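Local structure of Nup188 (Myceliophthora thermophila, 4KF8) at residues L10-S15 and T67-T72; A16-V21 and R34-V39; V43-K48 and I107-L112; V77-F82 and S129-L134; C120-L125 and L169-E174. The protein is a scaffold nucleoporin of the nuclear pore complex, whose C-terminal domain forms a helical structure probably resembling that of nuclear transport receptors. One frame throughout, in Å; residues are numbered along the deposited sequence.

Contact 1. Residues L10-S15 and T67-T72; sequences LLSLVS and TQLVLT
L69 reaches from helix 67-84 to L11 and S12 of helix 7-20, and the contact is chiefly apolar. L11 and L69 lie flank to flank, pointing opposite ways. CD2 of L11 comes 3.7 Å from CB of L69, while CD1 of L69 lies 3.9 Å from CB of L11. The CG of L69 stands anti to its carbonyl carbon (chi1 -67°), and its two methyls fork around the hydroxyl of S12. Further out, CD2 of L11 grazes CG2 of V70 at 4.3 Å. The two helix segments run nearly parallel, 23° apart with axes 10.1 Å from each other, as for alternate helices of a stack of antiparallel helices, consistent with an alpha-solenoid; helix 30-46, the intervening one, also packs on L11 through L40 and V43. An alanine in place of L69 would probably open a gap beside L11 and leave the hydroxyl of S12 without its apolar cover. That hydroxyl looks to its own helix for its polar partner: S12 OG bonds back to S8 O even as it faces CD1 of L69, 3.3 Å away. S15 OG stands farther off, 4.4 Å from CD2 of L69.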
# COMPACT_ATOMS: atom_id res chain seq x y z
N LEU A 10 14.13 -23.99 -10.55
CA LEU A 10 12.88 -24.23 -9.85
C LEU A 10 11.85 -23.23 -10.34
O LEU A 10 10.68 -23.55 -10.50
CB LEU A 10 13.08 -24.10 -8.34
CG LEU A 10 11.86 -24.31 -7.45
CD1 LEU A 10 11.24 -25.68 -7.68
CD2 LEU A 10 12.25 -24.13 -5.99
N LEU A 11 12.31 -22.01 -10.58
CA LEU A 11 11.45 -20.94 -11.07
C LEU A 11 10.98 -21.22 -12.49
O LEU A 11 9.82 -20.97 -12.83
CB LEU A 11 12.19 -19.60 -11.02
CG LEU A 11 11.42 -18.33 -11.36
CD1 LEU A 11 10.21 -18.16 -10.46
CD2 LEU A 11 12.34 -17.13 -11.24
N SER A 12 11.88 -21.75 -13.31
CA SER A 12 11.54 -22.13 -14.68
C SER A 12 10.47 -23.21 -14.70
O SER A 12 9.50 -23.13 -15.46
CB SER A 12 12.78 -22.65 -15.42
OG SER A 12 13.77 -21.65 -15.54
N LEU A 13 10.66 -24.23 -13.86
CA LEU A 13 9.77 -25.38 -13.83
C LEU A 13 8.38 -25.01 -13.32
O LEU A 13 7.37 -25.50 -13.83
CB LEU A 13 10.38 -26.49 -12.97
CG LEU A 13 9.60 -27.80 -12.85
CD1 LEU A 13 9.50 -28.50 -14.18
CD2 LEU A 13 10.26 -28.69 -11.81
N VAL A 14 8.34 -24.15 -12.31
CA VAL A 14 7.07 -23.71 -11.74
C VAL A 14 6.33 -22.81 -12.73
O VAL A 14 5.11 -22.93 -12.89
CB VAL A 14 7.28 -22.96 -10.40
CG1 VAL A 14 6.01 -22.22 -9.99
CG2 VAL A 14 7.70 -23.94 -9.32
N SER A 15 7.07 -21.94 -13.40
CA SER A 15 6.49 -21.05 -14.40
C SER A 15 6.06 -21.82 -15.65
O SER A 15 5.00 -21.55 -16.21
CB SER A 15 7.48 -19.94 -14.78
OG SER A 15 8.72 -20.49 -15.20
N THR A 67 16.50 -13.23 -14.08
CA THR A 67 15.67 -12.03 -14.02
C THR A 67 14.73 -12.02 -15.21
O THR A 67 13.70 -11.35 -15.20
CB THR A 67 16.53 -10.75 -14.01
OG1 THR A 67 15.68 -9.61 -14.11
CG2 THR A 67 17.51 -10.75 -15.18
N GLN A 68 15.09 -12.78 -16.24
CA GLN A 68 14.27 -12.91 -17.43
C GLN A 68 12.99 -13.67 -17.12
O GLN A 68 11.92 -13.36 -17.66
CB GLN A 68 15.05 -13.63 -18.54
CG GLN A 68 16.19 -12.81 -19.13
CD GLN A 68 15.70 -11.69 -20.02
OE1 GLN A 68 14.56 -11.70 -20.48
NE2 GLN A 68 16.57 -10.70 -20.26
N LEU A 69 13.11 -14.67 -16.24
CA LEU A 69 11.96 -15.45 -15.81
C LEU A 69 10.95 -14.57 -15.07
O LEU A 69 9.74 -14.69 -15.28
CB LEU A 69 12.41 -16.59 -14.89
CG LEU A 69 13.27 -17.71 -15.49
CD1 LEU A 69 13.88 -18.56 -14.39
CD2 LEU A 69 12.44 -18.57 -16.44
N VAL A 70 11.46 -13.70 -14.21
CA VAL A 70 10.61 -12.79 -13.44
C VAL A 70 9.81 -11.86 -14.34
O VAL A 70 8.64 -11.60 -14.10
CB VAL A 70 11.45 -11.95 -12.45
CG1 VAL A 70 10.55 -11.17 -11.51
CG2 VAL A 70 12.38 -12.85 -11.65
N LEU A 71 10.46 -11.37 -15.39
CA LEU A 71 9.80 -10.51 -16.37
C LEU A 71 8.80 -11.31 -17.22
O LEU A 71 7.76 -10.78 -17.62
CB LEU A 71 10.83 -9.82 -17.26
CG LEU A 71 11.78 -8.87 -16.52
CD1 LEU A 71 12.91 -8.41 -17.42
CD2 LEU A 71 11.01 -7.68 -15.97
N THR A 72 9.12 -12.57 -17.47
CA THR A 72 8.21 -13.45 -18.19
C THR A 72 6.99 -13.76 -17.32
O THR A 72 5.90 -13.99 -17.82
CB THR A 72 8.89 -14.77 -18.57
OG1 THR A 72 10.18 -14.51 -19.12
CG2 THR A 72 8.05 -15.52 -19.59

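Contact 2. Residues A16-V21 and R34-V39; sequences ATINGV and RTLLKV
L36 of helix 30-46 points at helix 7-20 and meets T17 and I18 of that helix and V21 just after it, so the contact can be read along this one side chain. Its CB starts the series 3.6 Å from CD1 of I18. Beyond it, CG sits anti to the carbonyl carbon of L36 and beside the backbone N (chi1 -76°), and from there the methyls part. CD1 meets CG2 of V21 at 3.6 Å, and it also lies 3.9 Å from CD1 of I18. CD2, the other tip, goes to the neighbourhood of T17, where CG2 is 4.5 Å away. The hydroxyl of T17 is engaged with L13 O, one turn earlier in its own helix, and it is the methyl that belongs to this apolar patch.

These are the two arms of a helical hairpin: the segments run antiparallel at 162°, with axes 10.5 Å apart, and helix 7-20 gives way to the connecting loop at V21. Such antiparallel pairs are the building unit of alpha-solenoids, to which this domain appears to belong.

I18 does more than touch L36. Its CG1 is anti to the backbone N (chi1 -159°), and the chain beyond it carries CD1 into the angle between L36 and L37, where it lies 3.6 Å from CD2 of L37; I18 and L37 cross at about a right angle. F33 backs both I18 and V21 from one turn earlier in helix 30-46. V77 of helix 67-84 reaches I18, and L103 and I107 of helix 98-113 reach L37.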
# COMPACT_ATOMS: atom_id res chain seq x y z
N ALA A 16 6.87 -22.79 -16.07
CA ALA A 16 6.49 -23.64 -17.20
C ALA A 16 5.22 -24.42 -16.87
O ALA A 16 4.42 -24.74 -17.75
CB ALA A 16 7.62 -24.58 -17.55
N THR A 17 5.03 -24.71 -15.58
CA THR A 17 3.89 -25.48 -15.12
C THR A 17 2.62 -24.63 -15.05
O THR A 17 1.52 -25.13 -15.29
CB THR A 17 4.17 -26.10 -13.74
OG1 THR A 17 5.42 -26.80 -13.79
CG2 THR A 17 3.07 -27.07 -13.34
N ILE A 18 2.77 -23.35 -14.72
CA ILE A 18 1.61 -22.46 -14.63
C ILE A 18 0.97 -22.21 -16.00
O ILE A 18 -0.25 -22.12 -16.11
CB ILE A 18 1.97 -21.11 -13.93
CG1 ILE A 18 0.71 -20.43 -13.38
CG2 ILE A 18 2.71 -20.16 -14.85
CD1 ILE A 18 0.27 -20.99 -12.04
N ASN A 19 1.80 -22.13 -17.04
CA ASN A 19 1.29 -21.90 -18.38
C ASN A 19 0.60 -23.13 -18.94
O ASN A 19 -0.25 -23.03 -19.83
CB ASN A 19 2.43 -21.47 -19.32
CG ASN A 19 2.45 -19.97 -19.54
OD1 ASN A 19 1.80 -19.46 -20.45
ND2 ASN A 19 3.20 -19.25 -18.71
N GLY A 20 0.96 -24.29 -18.40
CA GLY A 20 0.38 -25.55 -18.85
C GLY A 20 -1.07 -25.71 -18.46
O GLY A 20 -1.80 -26.46 -19.11
N VAL A 21 -1.49 -25.02 -17.41
CA VAL A 21 -2.87 -25.11 -16.93
C VAL A 21 -3.83 -24.55 -17.97
O VAL A 21 -3.82 -23.36 -18.28
CB VAL A 21 -3.06 -24.40 -15.58
CG1 VAL A 21 -4.54 -24.25 -15.25
CG2 VAL A 21 -2.35 -25.17 -14.48
N ARG A 34 -4.75 -21.98 -7.58
CA ARG A 34 -4.53 -21.19 -6.36
C ARG A 34 -3.27 -21.58 -5.58
O ARG A 34 -2.63 -20.72 -4.97
CB ARG A 34 -5.74 -21.29 -5.42
CG ARG A 34 -6.93 -20.44 -5.82
CD ARG A 34 -8.11 -20.72 -4.91
NE ARG A 34 -9.28 -19.93 -5.29
CZ ARG A 34 -10.51 -20.17 -4.85
NH1 ARG A 34 -10.74 -21.17 -4.01
NH2 ARG A 34 -11.52 -19.40 -5.24
N THR A 35 -2.91 -22.86 -5.58
CA THR A 35 -1.74 -23.30 -4.83
C THR A 35 -0.47 -23.27 -5.69
O THR A 35 0.64 -23.18 -5.16
CB THR A 35 -1.92 -24.70 -4.20
OG1 THR A 35 -2.28 -25.64 -5.23
CG2 THR A 35 -3.02 -24.67 -3.15
N LEU A 36 -0.65 -23.34 -7.00
CA LEU A 36 0.46 -23.12 -7.93
C LEU A 36 1.00 -21.71 -7.76
O LEU A 36 2.21 -21.49 -7.72
CB LEU A 36 0.01 -23.32 -9.37
CG LEU A 36 -0.19 -24.75 -9.87
CD1 LEU A 36 -0.56 -24.73 -11.34
CD2 LEU A 36 1.08 -25.55 -9.65
N LEU A 37 0.07 -20.76 -7.66
CA LEU A 37 0.41 -19.36 -7.46
C LEU A 37 1.12 -19.16 -6.13
O LEU A 37 2.03 -18.35 -6.00
CB LEU A 37 -0.85 -18.50 -7.49
CG LEU A 37 -1.65 -18.57 -8.79
CD1 LEU A 37 -2.83 -17.63 -8.75
CD2 LEU A 37 -0.75 -18.26 -9.97
N LYS A 38 0.69 -19.93 -5.13
CA LYS A 38 1.29 -19.90 -3.80
C LYS A 38 2.68 -20.52 -3.81
O LYS A 38 3.54 -20.13 -3.03
CB LYS A 38 0.38 -20.60 -2.80
CG LYS A 38 -0.86 -19.81 -2.46
CD LYS A 38 -1.92 -20.64 -1.78
CE LYS A 38 -3.13 -19.79 -1.48
NZ LYS A 38 -4.29 -20.58 -0.99
N VAL A 39 2.89 -21.48 -4.70
CA VAL A 39 4.20 -22.08 -4.86
C VAL A 39 5.11 -21.09 -5.56
O VAL A 39 6.28 -20.96 -5.22
CB VAL A 39 4.12 -23.42 -5.64
CG1 VAL A 39 5.48 -23.82 -6.19
CG2 VAL A 39 3.56 -24.51 -4.75

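Contact 3. Residues V43-K48 and I107-L112; sequences VLRGTK and ILQACL
In the layer where the last turn of helix 30-46 meets helix 98-113, L44 and R45 straddle A110. The methyl of A110 is small enough for the backbones to come close, with the CA atoms of L44 and A110 5.5 Å apart, and the two CB atoms meet at 3.5 Å. L44 then extends past the alanine. Its CD1 touches CG2 of I107 at 3.6 Å, the two side chains crossing at about a right angle, and the same methyl lies 3.8 Å from SG of C111. I107 and C111 are themselves backed by helix 67-84, through V78 for the first and V70 and L74 for the second.

R45 takes a different route. A bend at chi2 (-65°) turns CD aside, and the extended remainder of the chain puts the guanidinium over A110, whose CA is about 3.8 Å above the centre of the plane. NE is 3.9 Å from CB of A110, and NH2 comes to 3.5 Å from CB of Q109, obliquely. The guanidinium and the Q109 amide planes stand 89° apart. NH1 makes a weak hydrogen bond to S113 OG. Leucine inside, arginine on the exposed side and an alanine between them join the pair, consistent with neighbouring helices of an alpha-solenoid.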
# COMPACT_ATOMS: atom_id res chain seq x y z
N VAL A 43 8.72 -19.45 -4.11
CA VAL A 43 9.93 -19.46 -4.92
C VAL A 43 10.46 -18.04 -5.16
O VAL A 43 11.65 -17.78 -5.00
CB VAL A 43 9.70 -20.13 -6.29
CG1 VAL A 43 10.96 -20.07 -7.14
CG2 VAL A 43 9.24 -21.57 -6.11
N LEU A 44 9.56 -17.14 -5.54
CA LEU A 44 9.92 -15.74 -5.81
C LEU A 44 10.52 -15.05 -4.59
O LEU A 44 11.51 -14.33 -4.70
CB LEU A 44 8.71 -14.96 -6.31
CG LEU A 44 8.32 -15.17 -7.77
CD1 LEU A 44 6.93 -14.62 -8.04
CD2 LEU A 44 9.34 -14.51 -8.68
N ARG A 45 9.92 -15.27 -3.42
CA ARG A 45 10.48 -14.77 -2.18
C ARG A 45 11.79 -15.48 -1.89
O ARG A 45 12.69 -14.92 -1.27
CB ARG A 45 9.50 -14.98 -1.02
CG ARG A 45 8.32 -14.04 -1.03
CD ARG A 45 8.77 -12.60 -0.80
NE ARG A 45 7.67 -11.65 -0.90
CZ ARG A 45 7.84 -10.35 -1.10
NH1 ARG A 45 9.06 -9.85 -1.22
NH2 ARG A 45 6.79 -9.54 -1.18
N GLY A 46 11.90 -16.72 -2.36
CA GLY A 46 13.11 -17.50 -2.16
C GLY A 46 14.24 -17.05 -3.06
O GLY A 46 15.39 -17.47 -2.88
N THR A 47 13.92 -16.20 -4.03
CA THR A 47 14.93 -15.68 -4.95
C THR A 47 15.70 -14.52 -4.34
O THR A 47 15.66 -13.41 -4.86
CB THR A 47 14.32 -15.21 -6.28
OG1 THR A 47 13.33 -14.21 -6.02
CG2 THR A 47 13.69 -16.37 -7.03
N LYS A 48 16.39 -14.78 -3.24
CA LYS A 48 17.35 -13.84 -2.70
C LYS A 48 18.72 -14.26 -3.21
O LYS A 48 19.75 -13.71 -2.80
CB LYS A 48 17.32 -13.85 -1.17
N ILE A 107 2.19 -11.64 -5.52
CA ILE A 107 3.17 -12.20 -6.45
C ILE A 107 3.91 -11.07 -7.17
O ILE A 107 5.10 -11.19 -7.46
CB ILE A 107 2.51 -13.16 -7.46
CG1 ILE A 107 1.87 -14.35 -6.73
CG2 ILE A 107 3.52 -13.69 -8.46
CD1 ILE A 107 1.23 -15.35 -7.66
N LEU A 108 3.20 -9.98 -7.42
CA LEU A 108 3.79 -8.77 -8.00
C LEU A 108 4.89 -8.20 -7.10
O LEU A 108 5.97 -7.83 -7.59
CB LEU A 108 2.71 -7.71 -8.23
CG LEU A 108 3.15 -6.33 -8.73
CD1 LEU A 108 3.83 -6.40 -10.09
CD2 LEU A 108 1.96 -5.38 -8.78
N GLN A 109 4.62 -8.13 -5.80
CA GLN A 109 5.59 -7.63 -4.83
C GLN A 109 6.85 -8.48 -4.82
O GLN A 109 7.97 -7.96 -4.72
CB GLN A 109 5.00 -7.61 -3.43
CG GLN A 109 3.62 -7.01 -3.32
CD GLN A 109 3.15 -6.87 -1.88
OE1 GLN A 109 3.95 -6.55 -0.99
NE2 GLN A 109 1.87 -7.10 -1.65
N ALA A 110 6.67 -9.79 -4.90
CA ALA A 110 7.79 -10.71 -4.89
C ALA A 110 8.64 -10.54 -6.14
O ALA A 110 9.87 -10.62 -6.08
CB ALA A 110 7.29 -12.13 -4.78
N CYS A 111 7.98 -10.30 -7.27
CA CYS A 111 8.65 -10.05 -8.55
C CYS A 111 9.51 -8.80 -8.50
O CYS A 111 10.67 -8.82 -8.92
CB CYS A 111 7.63 -9.93 -9.68
SG CYS A 111 6.75 -11.45 -10.10
N LEU A 112 8.94 -7.72 -7.98
CA LEU A 112 9.62 -6.43 -7.96
C LEU A 112 10.69 -6.34 -6.88
O LEU A 112 11.43 -5.36 -6.81
CB LEU A 112 8.61 -5.29 -7.80
CG LEU A 112 7.49 -5.25 -8.85
CD1 LEU A 112 6.52 -4.11 -8.56
CD2 LEU A 112 8.06 -5.14 -10.25

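Contact 4. Residues V77-F82 and S129-L134; sequences VVARSF and SSHNVL
With chi1 at -77°, H131 holds its CG anti to its own carbonyl carbon, and chi2 near -86° turns the imidazole so that one face lies against A79 and R80; F82, with CG anti to the backbone N (chi1 177°), meets V133 with its ring. C of A79 and CA of R80 lie over that face of the imidazole, and R80 N is 4.2 Å above the ring plane, offset toward the rim. CD2 of H131 is 3.6 Å from CB of A79, and CE1 is 4.1 Å from CA of R80. H131 is the first residue to leave helical geometry after helix 121-130, and V133 is the N-cap of helix 134-143. The contact therefore sets the turn between two successive helices against the flank of an earlier one. V133 adds a looser contact to the same methyl, its CG1 4.3 Å from CB of A79. The F82 ring meets V133 at its edge: V133 O lies near the ring plane, 3.5 Å from CE2, and CA of V133 is 4.0 Å from CD2. L101 and L162, from helices 98-113 and 154-167, also touch F82. D75 and R83 of helix 67-84 also touch H131.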
# COMPACT_ATOMS: atom_id res chain seq x y z
N VAL A 77 1.75 -14.30 -16.00
CA VAL A 77 1.06 -14.61 -14.75
C VAL A 77 0.29 -13.42 -14.15
O VAL A 77 -0.93 -13.47 -14.03
CB VAL A 77 2.00 -15.22 -13.69
CG1 VAL A 77 1.28 -15.37 -12.36
CG2 VAL A 77 2.55 -16.56 -14.16
N VAL A 78 1.01 -12.36 -13.79
CA VAL A 78 0.42 -11.28 -13.00
C VAL A 78 -0.56 -10.39 -13.77
O VAL A 78 -1.68 -10.15 -13.31
CB VAL A 78 1.50 -10.39 -12.35
CG1 VAL A 78 0.86 -9.36 -11.44
CG2 VAL A 78 2.49 -11.23 -11.57
N ALA A 79 -0.15 -9.90 -14.93
CA ALA A 79 -1.00 -9.02 -15.73
C ALA A 79 -2.24 -9.76 -16.23
O ALA A 79 -3.37 -9.28 -16.08
CB ALA A 79 -0.22 -8.43 -16.89
N ARG A 80 -2.03 -10.94 -16.82
CA ARG A 80 -3.10 -11.73 -17.41
C ARG A 80 -4.18 -12.13 -16.40
O ARG A 80 -5.37 -12.16 -16.73
CB ARG A 80 -2.52 -12.98 -18.07
CG ARG A 80 -3.56 -13.88 -18.72
CD ARG A 80 -2.93 -15.20 -19.15
NE ARG A 80 -1.73 -14.98 -19.96
CZ ARG A 80 -0.92 -15.95 -20.37
NH1 ARG A 80 -1.18 -17.22 -20.06
NH2 ARG A 80 0.15 -15.65 -21.10
N SER A 81 -3.76 -12.42 -15.18
CA SER A 81 -4.69 -12.89 -14.16
C SER A 81 -5.61 -11.78 -13.67
O SER A 81 -6.81 -12.00 -13.47
CB SER A 81 -3.94 -13.52 -12.99
OG SER A 81 -3.32 -14.74 -13.38
N PHE A 82 -5.06 -10.58 -13.48
CA PHE A 82 -5.85 -9.44 -13.03
C PHE A 82 -6.94 -9.09 -14.04
O PHE A 82 -8.04 -8.68 -13.66
CB PHE A 82 -4.97 -8.22 -12.76
CG PHE A 82 -5.74 -6.99 -12.37
CD1 PHE A 82 -6.29 -6.88 -11.11
CD2 PHE A 82 -5.91 -5.95 -13.26
CE1 PHE A 82 -7.01 -5.76 -10.74
CE2 PHE A 82 -6.63 -4.83 -12.90
CZ PHE A 82 -7.17 -4.74 -11.64
N SER A 129 1.08 -1.72 -19.17
CA SER A 129 0.31 -0.95 -20.15
C SER A 129 -0.27 -1.77 -21.31
O SER A 129 -1.32 -1.43 -21.85
CB SER A 129 1.14 0.23 -20.68
OG SER A 129 2.41 -0.20 -21.13
N SER A 130 0.43 -2.84 -21.69
CA SER A 130 -0.05 -3.72 -22.76
C SER A 130 -1.44 -4.26 -22.45
O SER A 130 -2.37 -4.07 -23.23
CB SER A 130 0.93 -4.87 -23.00
OG SER A 130 2.22 -4.39 -23.35
N HIS A 131 -1.58 -4.94 -21.32
CA HIS A 131 -2.89 -5.32 -20.83
C HIS A 131 -3.64 -4.08 -20.35
O HIS A 131 -3.12 -2.96 -20.40
CB HIS A 131 -2.78 -6.35 -19.71
CG HIS A 131 -2.48 -7.73 -20.19
ND1 HIS A 131 -3.46 -8.61 -20.58
CD2 HIS A 131 -1.30 -8.38 -20.35
CE1 HIS A 131 -2.90 -9.75 -20.96
NE2 HIS A 131 -1.60 -9.64 -20.83
N ASN A 132 -4.86 -4.30 -19.88
CA ASN A 132 -5.71 -3.20 -19.42
C ASN A 132 -5.27 -2.62 -18.07
O ASN A 132 -5.14 -1.41 -17.91
CB ASN A 132 -7.17 -3.64 -19.38
CG ASN A 132 -7.94 -3.18 -20.61
OD1 ASN A 132 -7.37 -2.62 -21.55
ND2 ASN A 132 -9.25 -3.41 -20.60
N VAL A 133 -5.05 -3.52 -17.11
CA VAL A 133 -4.42 -3.23 -15.82
C VAL A 133 -4.82 -1.94 -15.08
O VAL A 133 -5.94 -1.85 -14.58
CB VAL A 133 -2.87 -3.41 -15.86
CG1 VAL A 133 -2.53 -4.88 -16.06
CG2 VAL A 133 -2.22 -2.55 -16.95
N LEU A 134 -3.91 -0.97 -14.99
CA LEU A 134 -4.16 0.26 -14.22
C LEU A 134 -5.45 0.98 -14.62
O LEU A 134 -6.11 1.59 -13.77
CB LEU A 134 -2.95 1.21 -14.22
CG LEU A 134 -1.99 1.39 -15.40
CD1 LEU A 134 -1.39 2.78 -15.36
CD2 LEU A 134 -0.88 0.35 -15.37

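Contact 5. Residues C120-L125 and L169-E174; sequences CQLQVL and LPALAE
Q121 O takes the N-H of L125 at 2.7 Å, a bond of the first turn of helix 121-130, and CD1 of L172 approaches the same oxygen from across the contact at 3.7 Å. That methyl sits equally near L125 N and comes 3.8 Å from CB of L125, so L172 packs on the helix backbone as well as on a side chain; the L125 and L172 side chains pass with opposite headings. Q121 itself crosses P170 at about a right angle. Its chi1 of 67° tucks CG between its own N and C, and the extended chain beyond brings OE1 to 3.2 Å from CD of P170 and NE2 to 3.4 Å from CB of A171. C120 and L169 are the N-caps of helices 121-130 and 170-178; these two starts run in roughly the same direction, 38° apart with axes separated by 9.0 Å, consistent with the helix stack of an alpha-solenoid. An alanine replacing Q121 would probably leave CD of P170 without its partner and the A171 methyl with only L122 CD2 against it, though CB would still meet L169. CD2 of L169 inserts between that CB, 3.7 Å away, and V124, whose CB is 3.9 Å off.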
# COMPACT_ATOMS: atom_id res chain seq x y z
N CYS A 120 14.75 -2.54 -15.18
CA CYS A 120 13.79 -2.74 -16.26
C CYS A 120 12.39 -2.31 -15.84
O CYS A 120 11.44 -3.10 -15.88
CB CYS A 120 13.77 -4.21 -16.69
SG CYS A 120 14.77 -4.58 -18.16
N GLN A 121 12.26 -1.05 -15.42
CA GLN A 121 10.96 -0.51 -15.01
C GLN A 121 10.09 -0.14 -16.21
O GLN A 121 8.87 -0.35 -16.20
CB GLN A 121 11.12 0.68 -14.06
CG GLN A 121 11.75 1.92 -14.69
CD GLN A 121 11.64 3.14 -13.81
OE1 GLN A 121 11.54 3.04 -12.59
NE2 GLN A 121 11.67 4.32 -14.43
N LEU A 122 10.71 0.41 -17.25
CA LEU A 122 10.00 0.72 -18.49
C LEU A 122 9.51 -0.58 -19.11
O LEU A 122 8.49 -0.61 -19.79
CB LEU A 122 10.91 1.47 -19.47
CG LEU A 122 11.29 2.90 -19.10
CD1 LEU A 122 12.26 3.49 -20.11
CD2 LEU A 122 10.04 3.77 -18.98
N GLN A 123 10.25 -1.65 -18.85
CA GLN A 123 9.87 -2.99 -19.27
C GLN A 123 8.55 -3.37 -18.62
O GLN A 123 7.61 -3.79 -19.29
CB GLN A 123 10.95 -3.99 -18.88
CG GLN A 123 11.09 -5.15 -19.83
CD GLN A 123 11.84 -4.78 -21.10
OE1 GLN A 123 13.07 -4.81 -21.14
NE2 GLN A 123 11.09 -4.43 -22.14
N VAL A 124 8.50 -3.24 -17.29
CA VAL A 124 7.27 -3.48 -16.55
C VAL A 124 6.17 -2.55 -17.05
O VAL A 124 5.05 -3.00 -17.32
CB VAL A 124 7.47 -3.25 -15.04
CG1 VAL A 124 6.21 -3.63 -14.28
CG2 VAL A 124 8.66 -4.06 -14.54
N LEU A 125 6.50 -1.27 -17.19
CA LEU A 125 5.58 -0.28 -17.75
C LEU A 125 5.05 -0.76 -19.09
O LEU A 125 3.84 -0.70 -19.34
CB LEU A 125 6.29 1.07 -17.90
CG LEU A 125 5.59 2.29 -18.51
CD1 LEU A 125 5.71 2.33 -20.03
CD2 LEU A 125 4.13 2.35 -18.08
N LEU A 169 7.53 2.18 -8.93
CA LEU A 169 8.30 2.38 -10.15
C LEU A 169 7.92 3.73 -10.75
O LEU A 169 6.83 3.88 -11.30
CB LEU A 169 8.01 1.26 -11.15
CG LEU A 169 8.31 -0.19 -10.76
CD1 LEU A 169 7.19 -0.79 -9.90
CD2 LEU A 169 8.54 -1.06 -11.99
N PRO A 170 8.82 4.73 -10.63
CA PRO A 170 8.62 6.13 -11.02
C PRO A 170 7.96 6.33 -12.38
O PRO A 170 7.15 7.24 -12.53
CB PRO A 170 10.05 6.68 -11.05
CG PRO A 170 10.76 5.89 -10.02
CD PRO A 170 10.17 4.50 -10.09
N ALA A 171 8.31 5.49 -13.35
CA ALA A 171 7.74 5.60 -14.69
C ALA A 171 6.24 5.30 -14.70
O ALA A 171 5.46 6.03 -15.32
CB ALA A 171 8.47 4.67 -15.65
N LEU A 172 5.84 4.24 -14.01
CA LEU A 172 4.43 3.88 -13.89
C LEU A 172 3.67 4.89 -13.04
O LEU A 172 2.46 5.06 -13.19
CB LEU A 172 4.27 2.48 -13.29
CG LEU A 172 4.55 1.28 -14.21
CD1 LEU A 172 6.01 0.86 -14.16
CD2 LEU A 172 3.65 0.13 -13.84
N ALA A 173 4.39 5.55 -12.14
CA ALA A 173 3.80 6.60 -11.31
C ALA A 173 3.39 7.80 -12.15
O ALA A 173 2.40 8.46 -11.85
CB ALA A 173 4.78 7.02 -10.22
N GLU A 174 4.16 8.07 -13.19
CA GLU A 174 3.85 9.19 -14.08
C GLU A 174 2.60 8.88 -14.90
O GLU A 174 1.82 9.78 -15.21
CB GLU A 174 5.04 9.48 -15.01
CG GLU A 174 4.88 10.74 -15.85
CD GLU A 174 6.06 10.97 -16.78
OE1 GLU A 174 6.88 10.04 -16.95
OE2 GLU A 174 6.16 12.08 -17.34

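From the N terminus, helix 7-20 folds back on helix 30-46 at contact 2, the shortest closure, which falls within the larger loop that contact 1 closes by bringing in helix 67-84. Contact 3 opens inside that larger loop and ends beyond it on helix 98-113, so it crosses contact 1; V70 touching C111 joins the two in space. Contact 4 starts before contact 3 has closed and ends past it, at the turn 131-133, and contact 5 interlocks with contact 4 in the same manner, reaching helix 170-178. I18 on V77 links contacts 2 and 4, and L112 on L169 links 3 and 5. Beyond the hairpin of contact 2, the closures tie helices two or more apart in the chain into a stack.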